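Local coordinates for protein kallistatin (Homo sapiens, PDB 6F4V) that inhibits the serine protease tissue kallikrein as a serpin, forming a stable equimolar complex with it after being cleaved at its reactive site, at residues K147-K156 against S314-L322; R213-R221 against F232-I243. One frame throughout, in Å; residues are numbered along the deposited sequence.

Interaction 1 of 2, residues K147-K156 against S314-L322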
loop_
_atom_site.group_PDB
_atom_site.type_symbol
_atom_site.label_atom_id
_atom_site.label_comp_id
_atom_site.label_asym_id
_atom_site.label_seq_id
_atom_site.Cartn_x
_atom_site.Cartn_y
_atom_site.Cartn_z
ATOM N N LYS A 147 1.442 -10.955 -9.924
ATOM C CA LYS A 147 1.886 -10.865 -8.546
ATOM C C LYS A 147 0.809 -11.080 -7.488
ATOM O O LYS A 147 1.078 -11.672 -6.453
ATOM C CB LYS A 147 2.559 -9.509 -8.299
ATOM C CG LYS A 147 3.794 -9.252 -9.160
ATOM C CD LYS A 147 4.792 -10.404 -9.186
ATOM C CE LYS A 147 5.305 -10.714 -7.808
ATOM N NZ LYS A 147 6.366 -11.748 -7.816
ATOM N N ILE A 148 -0.387 -10.559 -7.713
ATOM C CA ILE A 148 -1.484 -10.734 -6.750
ATOM C C ILE A 148 -2.450 -11.810 -7.234
ATOM O O ILE A 148 -3.272 -11.576 -8.116
ATOM C CB ILE A 148 -2.240 -9.428 -6.451
ATOM C CG1 ILE A 148 -1.264 -8.315 -6.059
ATOM C CG2 ILE A 148 -3.281 -9.707 -5.372
ATOM C CD1 ILE A 148 -0.357 -8.609 -4.880
ATOM N N VAL A 149 -2.328 -12.970 -6.603
ATOM C CA VAL A 149 -3.073 -14.194 -6.906
ATOM C C VAL A 149 -4.068 -14.447 -5.749
ATOM O O VAL A 149 -3.742 -14.254 -4.567
ATOM C CB VAL A 149 -2.076 -15.395 -7.021
ATOM C CG1 VAL A 149 -2.751 -16.651 -7.579
ATOM C CG2 VAL A 149 -0.910 -15.038 -7.953
ATOM N N ASP A 150 -5.267 -14.875 -6.101
ATOM C CA ASP A 150 -6.304 -15.254 -5.154
ATOM C C ASP A 150 -6.652 -14.123 -4.168
ATOM O O ASP A 150 -6.749 -14.329 -2.956
ATOM C CB ASP A 150 -5.946 -16.584 -4.451
ATOM C CG ASP A 150 -5.717 -17.755 -5.455
ATOM O OD1 ASP A 150 -6.344 -17.790 -6.556
ATOM O OD2 ASP A 150 -4.891 -18.648 -5.132
ATOM N N LEU A 151 -6.827 -12.914 -4.696
ATOM C CA LEU A 151 -7.173 -11.778 -3.847
ATOM C C LEU A 151 -8.417 -12.095 -3.009
ATOM O O LEU A 151 -8.409 -11.963 -1.779
ATOM C CB LEU A 151 -7.429 -10.516 -4.660
ATOM C CG LEU A 151 -7.958 -9.321 -3.850
ATOM C CD1 LEU A 151 -6.969 -8.920 -2.752
ATOM C CD2 LEU A 151 -8.316 -8.153 -4.740
ATOM N N VAL A 152 -9.485 -12.468 -3.703
ATOM C CA VAL A 152 -10.742 -12.796 -3.054
ATOM C C VAL A 152 -10.693 -14.290 -2.678
ATOM O O VAL A 152 -10.865 -15.152 -3.540
ATOM C CB VAL A 152 -11.927 -12.467 -3.978
ATOM C CG1 VAL A 152 -13.243 -12.886 -3.336
ATOM C CG2 VAL A 152 -11.936 -10.989 -4.296
ATOM N N SER A 153 -10.435 -14.570 -1.401
ATOM C CA SER A 153 -10.294 -15.953 -0.894
ATOM C C SER A 153 -11.600 -16.587 -0.384
ATOM O O SER A 153 -11.618 -17.787 -0.129
ATOM C CB SER A 153 -9.249 -15.986 0.218
ATOM O OG SER A 153 -9.540 -14.989 1.179
ATOM N N GLU A 154 -12.655 -15.776 -0.188
ATOM C CA GLU A 154 -14.022 -16.234 0.140
ATOM C C GLU A 154 -14.999 -15.329 -0.575
ATOM O O GLU A 154 -14.711 -14.135 -0.766
ATOM C CB GLU A 154 -14.382 -16.025 1.615
ATOM C CG GLU A 154 -13.466 -16.591 2.656
ATOM C CD GLU A 154 -13.805 -16.070 4.045
ATOM O OE1 GLU A 154 -12.856 -15.931 4.860
ATOM O OE2 GLU A 154 -15.008 -15.786 4.313
ATOM N N LEU A 155 -16.178 -15.862 -0.883
ATOM C CA LEU A 155 -17.256 -15.077 -1.463
ATOM C C LEU A 155 -18.589 -15.722 -1.077
ATOM O O LEU A 155 -18.821 -16.882 -1.413
ATOM C CB LEU A 155 -17.101 -15.032 -2.988
ATOM C CG LEU A 155 -18.024 -14.095 -3.758
ATOM C CD1 LEU A 155 -17.704 -12.651 -3.402
ATOM C CD2 LEU A 155 -17.895 -14.330 -5.256
ATOM N N LYS A 156 -19.445 -14.996 -0.360
ATOM C CA LYS A 156 -20.757 -15.535 0.031
ATOM C C LYS A 156 -21.730 -15.525 -1.145
ATOM O O LYS A 156 -21.586 -14.725 -2.084
ATOM C CB LYS A 156 -21.335 -14.750 1.205
ATOM C CG LYS A 156 -20.482 -14.799 2.463
ATOM C CD LYS A 156 -21.248 -14.272 3.675
ATOM C CE LYS A 156 -20.599 -14.705 4.987
ATOM N NZ LYS A 156 -19.208 -14.186 5.138
ATOM N N SER A 314 -19.655 -7.143 3.388
ATOM C CA SER A 314 -19.257 -8.521 3.530
ATOM C C SER A 314 -17.714 -8.524 3.695
ATOM O O SER A 314 -17.192 -7.731 4.475
ATOM C CB SER A 314 -19.770 -9.374 2.365
ATOM O OG SER A 314 -19.666 -10.764 2.700
ATOM N N LYS A 315 -16.988 -9.399 3.016
ATOM C CA LYS A 315 -15.558 -9.539 3.241
ATOM C C LYS A 315 -14.787 -8.461 2.474
ATOM O O LYS A 315 -15.214 -8.025 1.402
ATOM C CB LYS A 315 -15.067 -10.921 2.780
ATOM C CG LYS A 315 -15.621 -12.133 3.548
ATOM C CD LYS A 315 -15.391 -12.100 5.056
ATOM C CE LYS A 315 -13.940 -12.409 5.409
ATOM N NZ LYS A 315 -13.678 -12.274 6.864
ATOM N N SER A 316 -13.628 -8.095 3.010
ATOM C CA SER A 316 -12.692 -7.156 2.357
ATOM C C SER A 316 -11.261 -7.623 2.565
ATOM O O SER A 316 -10.820 -7.816 3.719
ATOM C CB SER A 316 -12.857 -5.718 2.904
ATOM O OG SER A 316 -11.936 -4.795 2.301
ATOM N N PHE A 317 -10.544 -7.847 1.455
ATOM C CA PHE A 317 -9.181 -8.376 1.506
ATOM C C PHE A 317 -8.188 -7.388 0.955
ATOM O O PHE A 317 -8.532 -6.542 0.121
ATOM C CB PHE A 317 -9.091 -9.695 0.732
ATOM C CG PHE A 317 -10.022 -10.742 1.253
ATOM C CD1 PHE A 317 -9.738 -11.411 2.460
ATOM C CD2 PHE A 317 -11.201 -11.033 0.586
ATOM C CE1 PHE A 317 -10.601 -12.388 2.958
ATOM C CE2 PHE A 317 -12.078 -11.999 1.097
ATOM C CZ PHE A 317 -11.777 -12.665 2.269
ATOM N N HIS A 318 -6.962 -7.480 1.437
ATOM C CA HIS A 318 -5.848 -6.743 0.860
ATOM C C HIS A 318 -4.633 -7.669 0.779
ATOM O O HIS A 318 -4.304 -8.328 1.758
ATOM C CB HIS A 318 -5.482 -5.519 1.710
ATOM C CG HIS A 318 -4.395 -4.690 1.097
ATOM N ND1 HIS A 318 -4.635 -3.817 0.063
ATOM C CD2 HIS A 318 -3.070 -4.619 1.356
ATOM C CE1 HIS A 318 -3.493 -3.248 -0.294
ATOM N NE2 HIS A 318 -2.524 -3.728 0.471
ATOM N N LYS A 319 -4.011 -7.771 -0.390
ATOM C CA LYS A 319 -2.766 -8.490 -0.545
ATOM C C LYS A 319 -1.764 -7.635 -1.257
ATOM O O LYS A 319 -2.124 -6.802 -2.102
ATOM C CB LYS A 319 -2.960 -9.776 -1.338
ATOM C CG LYS A 319 -3.924 -10.751 -0.681
ATOM C CD LYS A 319 -4.120 -12.003 -1.537
ATOM C CE LYS A 319 -3.182 -13.125 -1.145
ATOM N NZ LYS A 319 -3.588 -14.429 -1.766
ATOM N N ALA A 320 -0.510 -7.851 -0.923
ATOM C CA ALA A 320 0.565 -7.073 -1.498
ATOM C C ALA A 320 1.866 -7.871 -1.562
ATOM O O ALA A 320 2.108 -8.736 -0.707
ATOM C CB ALA A 320 0.777 -5.805 -0.716
ATOM N N THR A 321 2.716 -7.524 -2.527
ATOM C CA THR A 321 4.025 -8.192 -2.693
ATOM C C THR A 321 5.114 -7.195 -3.014
ATOM O O THR A 321 4.879 -6.225 -3.733
ATOM C CB THR A 321 4.033 -9.257 -3.858
ATOM O OG1 THR A 321 3.760 -8.589 -5.108
ATOM C CG2 THR A 321 2.986 -10.269 -3.668
ATOM N N LEU A 322 6.306 -7.464 -2.509
ATOM C CA LEU A 322 7.519 -6.658 -2.730
ATOM C C LEU A 322 8.626 -7.567 -3.238
ATOM O O LEU A 322 8.877 -8.611 -2.623
ATOM C CB LEU A 322 8.003 -6.065 -1.398
ATOM C CG LEU A 322 9.281 -5.194 -1.424
ATOM C CD1 LEU A 322 9.111 -4.027 -2.375
ATOM C CD2 LEU A 322 9.637 -4.700 -0.035
HETATM O O HOH W 1 -11.669 -14.132 7.158
HETATM O O HOH W 2 -20.067 -11.619 5.297
#

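Interaction 2 of 2, residues R213-R221 against F232-I243. With Z9L (methyl 2,3,6-tri-O-sulfo-alpha-D-glucopyranoside), chain C; Z9K (3-O-methyl-2-O-sulfo-alpha-L-idopyranuronic acid), chain B.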
loop_
_atom_site.group_PDB
_atom_site.type_symbol
_atom_site.label_atom_id
_atom_site.label_comp_id
_atom_site.label_asym_id
_atom_site.label_seq_id
_atom_site.Cartn_x
_atom_site.Cartn_y
_atom_site.Cartn_z
ATOM N N ARG A 213 20.635 11.020 15.042
ATOM C CA ARG A 213 21.162 11.335 16.385
ATOM C C ARG A 213 20.092 11.432 17.469
ATOM O O ARG A 213 20.434 11.495 18.645
ATOM C CB ARG A 213 22.040 12.593 16.346
ATOM C CG ARG A 213 23.303 12.380 15.509
ATOM C CD ARG A 213 24.068 13.673 15.254
ATOM N NE ARG A 213 24.620 14.233 16.489
ATOM C CZ ARG A 213 25.054 15.485 16.632
ATOM N NH1 ARG A 213 25.006 16.358 15.616
ATOM N NH2 ARG A 213 25.527 15.883 17.808
ATOM N N TYR A 214 18.819 11.475 17.084
ATOM C CA TYR A 214 17.701 11.474 18.021
ATOM C C TYR A 214 17.096 10.074 18.205
ATOM O O TYR A 214 16.368 9.855 19.175
ATOM C CB TYR A 214 16.561 12.397 17.556
ATOM C CG TYR A 214 16.723 13.900 17.731
ATOM C CD1 TYR A 214 17.273 14.697 16.714
ATOM C CD2 TYR A 214 16.263 14.543 18.891
ATOM C CE1 TYR A 214 17.380 16.079 16.855
ATOM C CE2 TYR A 214 16.375 15.914 19.046
ATOM C CZ TYR A 214 16.926 16.687 18.030
ATOM O OH TYR A 214 17.034 18.054 18.207
ATOM N N LEU A 215 17.324 9.156 17.268
ATOM C CA LEU A 215 16.675 7.847 17.290
ATOM C C LEU A 215 17.665 6.759 16.991
ATOM O O LEU A 215 18.617 6.987 16.264
ATOM C CB LEU A 215 15.584 7.782 16.217
ATOM C CG LEU A 215 14.466 8.803 16.318
ATOM C CD1 LEU A 215 13.617 8.715 15.048
ATOM C CD2 LEU A 215 13.603 8.536 17.547
ATOM N N PRO A 216 17.420 5.541 17.491
ATOM C CA PRO A 216 18.353 4.444 17.242
ATOM C C PRO A 216 18.163 3.801 15.857
ATOM O O PRO A 216 17.753 2.649 15.747
ATOM C CB PRO A 216 18.048 3.466 18.412
ATOM C CG PRO A 216 16.592 3.674 18.664
ATOM C CD PRO A 216 16.367 5.155 18.449
ATOM N N CYS A 217 18.505 4.534 14.797
ATOM C CA CYS A 217 18.368 4.017 13.445
ATOM C C CYS A 217 19.193 4.810 12.468
ATOM O O CYS A 217 19.647 5.916 12.772
ATOM C CB CYS A 217 16.886 4.020 12.995
ATOM S SG CYS A 217 16.158 5.646 12.700
ATOM N N SER A 218 19.436 4.189 11.311
ATOM C CA SER A 218 19.896 4.877 10.124
ATOM C C SER A 218 18.803 4.865 9.061
ATOM O O SER A 218 17.930 4.018 9.074
ATOM C CB SER A 218 21.162 4.205 9.589
ATOM O OG SER A 218 22.217 4.244 10.545
ATOM N N VAL A 219 18.867 5.801 8.134
ATOM C CA VAL A 219 17.873 5.934 7.079
ATOM C C VAL A 219 18.611 6.151 5.763
ATOM O O VAL A 219 19.483 7.011 5.669
ATOM C CB VAL A 219 16.927 7.126 7.363
ATOM C CG1 VAL A 219 15.867 7.288 6.270
ATOM C CG2 VAL A 219 16.262 6.975 8.737
ATOM N N LEU A 220 18.259 5.345 4.771
ATOM C CA LEU A 220 18.764 5.433 3.400
ATOM C C LEU A 220 17.601 5.801 2.530
ATOM O O LEU A 220 16.540 5.174 2.642
ATOM C CB LEU A 220 19.290 4.053 2.970
ATOM C CG LEU A 220 19.631 3.860 1.479
ATOM C CD1 LEU A 220 20.748 4.798 1.030
ATOM C CD2 LEU A 220 20.057 2.426 1.246
ATOM N N ARG A 221 17.765 6.780 1.636
ATOM C CA ARG A 221 16.748 7.000 0.624
ATOM C C ARG A 221 17.381 6.680 -0.728
ATOM O O ARG A 221 18.452 7.237 -1.052
ATOM C CB ARG A 221 16.261 8.439 0.636
ATOM C CG ARG A 221 14.985 8.707 -0.150
ATOM C CD ARG A 221 14.817 10.225 -0.385
ATOM N NE ARG A 221 15.639 10.714 -1.473
ATOM C CZ ARG A 221 16.601 11.663 -1.473
ATOM N NH1 ARG A 221 16.949 12.349 -0.420
ATOM N NH2 ARG A 221 17.236 11.925 -2.619
ATOM N N PHE A 232 14.640 3.069 3.188
ATOM C CA PHE A 232 14.979 1.903 3.933
ATOM C C PHE A 232 15.486 2.388 5.300
ATOM O O PHE A 232 16.517 3.066 5.391
ATOM C CB PHE A 232 16.059 1.073 3.225
ATOM C CG PHE A 232 15.609 0.408 1.936
ATOM C CD1 PHE A 232 14.666 -0.600 1.941
ATOM C CD2 PHE A 232 16.142 0.787 0.714
ATOM C CE1 PHE A 232 14.293 -1.241 0.762
ATOM C CE2 PHE A 232 15.766 0.165 -0.459
ATOM C CZ PHE A 232 14.831 -0.833 -0.437
ATOM N N ILE A 233 14.739 2.040 6.344
ATOM C CA ILE A 233 14.994 2.483 7.697
ATOM C C ILE A 233 15.488 1.290 8.473
ATOM O O ILE A 233 14.837 0.252 8.536
ATOM C CB ILE A 233 13.748 3.083 8.338
ATOM C CG1 ILE A 233 13.301 4.287 7.508
ATOM C CG2 ILE A 233 14.038 3.509 9.766
ATOM C CD1 ILE A 233 11.813 4.346 7.303
ATOM N N LEU A 234 16.689 1.453 9.016
ATOM C CA LEU A 234 17.421 0.367 9.651
ATOM C C LEU A 234 17.560 0.628 11.149
ATOM O O LEU A 234 18.480 1.336 11.551
ATOM C CB LEU A 234 18.795 0.270 9.007
ATOM C CG LEU A 234 19.667 -0.903 9.462
ATOM C CD1 LEU A 234 18.994 -2.238 9.190
ATOM C CD2 LEU A 234 21.013 -0.835 8.771
ATOM N N PRO A 235 16.646 0.073 11.979
ATOM C CA PRO A 235 16.805 0.249 13.414
ATOM C C PRO A 235 18.065 -0.479 13.876
ATOM O O PRO A 235 18.469 -1.492 13.275
ATOM C CB PRO A 235 15.539 -0.383 13.987
ATOM C CG PRO A 235 14.555 -0.387 12.853
ATOM C CD PRO A 235 15.431 -0.705 11.688
ATOM N N ASN A 236 18.707 0.059 14.902
ATOM C CA ASN A 236 19.821 -0.646 15.543
ATOM C C ASN A 236 19.271 -1.988 16.049
ATOM O O ASN A 236 18.055 -2.144 16.265
ATOM C CB ASN A 236 20.395 0.172 16.705
ATOM C CG ASN A 236 20.966 1.507 16.277
ATOM O OD1 ASN A 236 21.222 1.766 15.089
ATOM N ND2 ASN A 236 21.186 2.368 17.251
ATOM N N GLN A 237 20.153 -2.974 16.204
ATOM C CA GLN A 237 19.705 -4.311 16.612
ATOM C C GLN A 237 18.802 -4.249 17.854
ATOM O O GLN A 237 19.140 -3.584 18.825
ATOM C CB GLN A 237 20.886 -5.282 16.802
ATOM C CG GLN A 237 22.029 -4.863 17.709
ATOM C CD GLN A 237 23.238 -5.823 17.585
ATOM O OE1 GLN A 237 23.562 -6.583 18.513
ATOM N NE2 GLN A 237 23.879 -5.811 16.413
ATOM N N GLY A 238 17.630 -4.872 17.791
ATOM C CA GLY A 238 16.693 -4.865 18.930
ATOM C C GLY A 238 15.854 -3.598 19.147
ATOM O O GLY A 238 15.116 -3.494 20.135
ATOM N N LYS A 239 15.940 -2.629 18.231
ATOM C CA LYS A 239 15.312 -1.329 18.447
ATOM C C LYS A 239 14.163 -1.079 17.462
ATOM O O LYS A 239 13.662 0.044 17.378
ATOM C CB LYS A 239 16.366 -0.215 18.373
ATOM C CG LYS A 239 17.473 -0.338 19.445
ATOM C CD LYS A 239 16.914 -0.079 20.850
ATOM C CE LYS A 239 17.989 -0.169 21.930
ATOM N NZ LYS A 239 18.735 1.123 21.990
ATOM N N MET A 240 13.695 -2.138 16.798
ATOM C CA MET A 240 12.615 -2.012 15.829
ATOM C C MET A 240 11.399 -1.376 16.468
ATOM O O MET A 240 10.811 -0.447 15.904
ATOM C CB MET A 240 12.226 -3.382 15.227
ATOM C CG MET A 240 11.029 -3.325 14.280
ATOM S SD MET A 240 11.244 -2.216 12.867
ATOM C CE MET A 240 12.309 -3.206 11.801
ATOM N N ARG A 241 11.004 -1.865 17.654
ATOM C CA ARG A 241 9.816 -1.294 18.299
ATOM C C ARG A 241 9.936 0.184 18.601
ATOM O O ARG A 241 8.943 0.918 18.451
ATOM C CB ARG A 241 9.388 -2.044 19.584
ATOM C CG ARG A 241 8.493 -3.250 19.333
ATOM C CD ARG A 241 7.225 -2.915 18.550
ATOM N NE ARG A 241 6.272 -2.055 19.262
ATOM C CZ ARG A 241 5.237 -1.420 18.698
ATOM N NH1 ARG A 241 5.022 -1.485 17.386
ATOM N NH2 ARG A 241 4.418 -0.695 19.462
ATOM N N GLU A 242 11.121 0.626 19.008
ATOM C CA GLU A 242 11.340 2.042 19.315
ATOM C C GLU A 242 11.114 2.954 18.089
ATOM O O GLU A 242 10.578 4.082 18.179
ATOM C CB GLU A 242 12.753 2.289 19.849
ATOM C CG GLU A 242 13.056 1.492 21.120
ATOM C CD GLU A 242 14.086 2.147 22.036
ATOM O OE1 GLU A 242 14.246 1.617 23.167
ATOM O OE2 GLU A 242 14.710 3.186 21.666
ATOM N N ILE A 243 11.506 2.456 16.926
ATOM C CA ILE A 243 11.306 3.217 15.708
ATOM C C ILE A 243 9.844 3.171 15.282
ATOM O O ILE A 243 9.257 4.195 14.874
ATOM C CB ILE A 243 12.238 2.696 14.597
ATOM C CG1 ILE A 243 13.717 2.788 15.026
ATOM C CG2 ILE A 243 11.990 3.452 13.326
ATOM C CD1 ILE A 243 14.158 4.147 15.505
HETATM O O4 Z9L C . 20.923 19.527 15.393
HETATM C C4 Z9L C . 21.558 18.473 16.178
HETATM C C5 Z9L C . 20.916 17.087 16.039
HETATM O O5 Z9L C . 21.649 16.132 16.880
HETATM C C6 Z9L C . 20.917 16.550 14.638
HETATM O O6 Z9L C . 20.515 15.201 14.658
HETATM S S1 Z9L C . 19.915 14.635 13.212
HETATM O O7 Z9L C . 18.482 15.445 12.965
HETATM O O11 Z9L C . 19.660 13.013 13.317
HETATM O O15 Z9L C . 20.997 14.993 12.001
HETATM C C3 Z9L C . 21.407 18.903 17.612
HETATM O O3 Z9L C . 22.249 20.084 17.777
HETATM S S2 Z9L C . 21.534 21.365 18.544
HETATM O O8 Z9L C . 22.616 22.615 18.635
HETATM O O9 Z9L C . 21.086 20.898 20.080
HETATM O O10 Z9L C . 20.190 21.829 17.701
HETATM C C2 Z9L C . 21.719 17.910 18.696
HETATM O O2 Z9L C . 23.083 18.064 19.146
HETATM S S3 Z9L C . 23.457 17.806 20.758
HETATM O O12 Z9L C . 24.985 18.419 20.978
HETATM O O13 Z9L C . 23.483 16.191 21.090
HETATM O O14 Z9L C . 22.381 18.565 21.781
HETATM C C1 Z9L C . 21.504 16.425 18.337
HETATM O O1 Z9L C . 20.249 16.037 18.745
HETATM C C7 Z9L C . 20.028 14.639 18.970
HETATM O O4 Z9K B . 19.606 23.135 13.311
HETATM C C4 Z9K B . 20.561 22.264 12.712
HETATM C C5 Z9K B . 19.883 20.946 12.204
HETATM O O5 Z9K B . 19.919 19.864 13.342
HETATM C C6 Z9K B . 18.539 21.114 11.802
HETATM O O10 Z9K B . 17.692 21.656 12.577
HETATM O O6 Z9K B . 18.157 20.710 10.672
HETATM C C3 Z9K B . 21.671 22.059 13.710
HETATM O O3 Z9K B . 22.749 23.011 13.441
HETATM C C7 Z9K B . 22.513 24.360 13.757
HETATM C C2 Z9K B . 22.243 20.689 13.670
HETATM O O2 Z9K B . 23.390 20.578 14.585
HETATM S S1 Z9K B . 24.690 19.622 14.123
HETATM O O7 Z9K B . 25.438 19.045 15.493
HETATM O O8 Z9K B . 25.768 20.515 13.250
HETATM O O9 Z9K B . 24.182 18.340 13.209
HETATM C C1 Z9K B . 21.230 19.639 13.995
HETATM O O HOH W 3 22.259 4.137 13.421
#

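Interaction 1 of 2, residues K147-K156 against S314-L322
K319 rises from strand 312-324 and runs up between I148 and L151 of the opposing loop. K319 CB lies 4.0 Å from I148 CG2. K319 CG passes L151 CD1 at 4.1 Å. CD then sits beneath the carbonyl oxygens of V149 and D150. A bend at chi3 (94°) turns the tip, and CE passes close to V149 O. K319 NZ ends 2.8 Å from V149 O, in a hydrogen bond that meets the carbonyl nearly end-on, at 162°. A second, weak bond runs from K319 NZ to D150 O at 3.4 Å. Across this contact the ammonium is gripped by two backbone carbonyls, one of them weakly. The D150 carboxylate stands further off.

The loop follows helix 129-143, the helix F of serpins. It runs back along strand 312-324, nearly antiparallel to it, over the large sheet (sheet A). On one side that strand is hydrogen-bonded to strand 328-340. The latter fills the middle of the sheet as the inserted reactive-site loop does in cleaved serpins.

The F317 ring lies under S153 to E154. S153 OG sits over one face of the F317 ring, 3.3 Å above its plane and offset toward the rim. E154 O lies at the ring edge. L151 O reaches F317 CB. The N-H of E154, buried near F317 CZ, has no polar partner in the model.

Further along, the E154 carboxylate crosses over K315 CE. Its OE1 reaches K315 NZ through one water, while K315 also makes a salt bridge with D284. Another water joins K156 NZ to S314 OG. At the far end T321 OG1 touches K147 CB at 3.5 Å, and T321 CG2 packs on I148 CD1.

Interaction 2 of 2, residues R213-R221 against F232-I243
Residues 217-220 pair antiparallel with 232-235; S218-L234 and L220-F232 are hydrogen-bonded pairs, C217-P235 and V219-I233 non-hydrogen-bonded ones. One more bond, N236 N to P216 O (2.9 Å), extends the pairing past the strand end. It is straight at the hydrogen (174°), but the donor stands above the carbonyl plane.

I243, on the helix after the hairpin, turns back over this end. I243 CD1 touches C217 CB at 3.7 Å and P216 CD at 3.8 Å, and meets L215 CB. K239 CB and E242 OE2 both approach P216 CG. V219 and I233 lie side by side on the C217 face, where W255 packs against both. The other face holds S218, L220, F232 and L234.

This beta hairpin belongs to sheet B of the serpin fold. F232 and I233 pair with a strand of another chain, which carries the sheet on.

N236 CG lies anti to the carbonyl carbon (chi1 -62°), which lays the amide along P216, with ND2 3.5 Å from P216 CB. N236 OD1 accepts from a water that also binds S218 OG, itself bonded to H211. With an alanine here, that water would probably lose its OD1 acceptor and the P216 ring the ND2 packed against its flank.

Before the strand, R213 and Y214 hold sulfated sugars. The backbone N of R213 donates to sulfate O11 of Z9L, and its side-chain NH1 to Z9K O7 (2.7 Å) at the guanidinium edge; R254 also bonds Z9L. Z9L O5 sits over the guanidinium face. Methyl C7 of Z9L lies 3.4 Å above the centre of the Y214 ring.

Overall arrangement
The centres of the two interactions lie 31 Å apart. Their nearest atoms are about 6 Å apart and do not touch. Along the chain 147-156 comes first, then both segments of interaction 2, and last 314-322. Interaction 1 packs the loop after helix 129-143 on strand 312-324 of the large mixed sheet. Interaction 2 is a local hairpin in sheet B. Strand 269-282 links them: it neighbours strand 312-324 in the large sheet, and L270 and L272 near its start touch L220 and F232. R213 and Y214 place the sugar site just before the hairpin, far from residues 147-156.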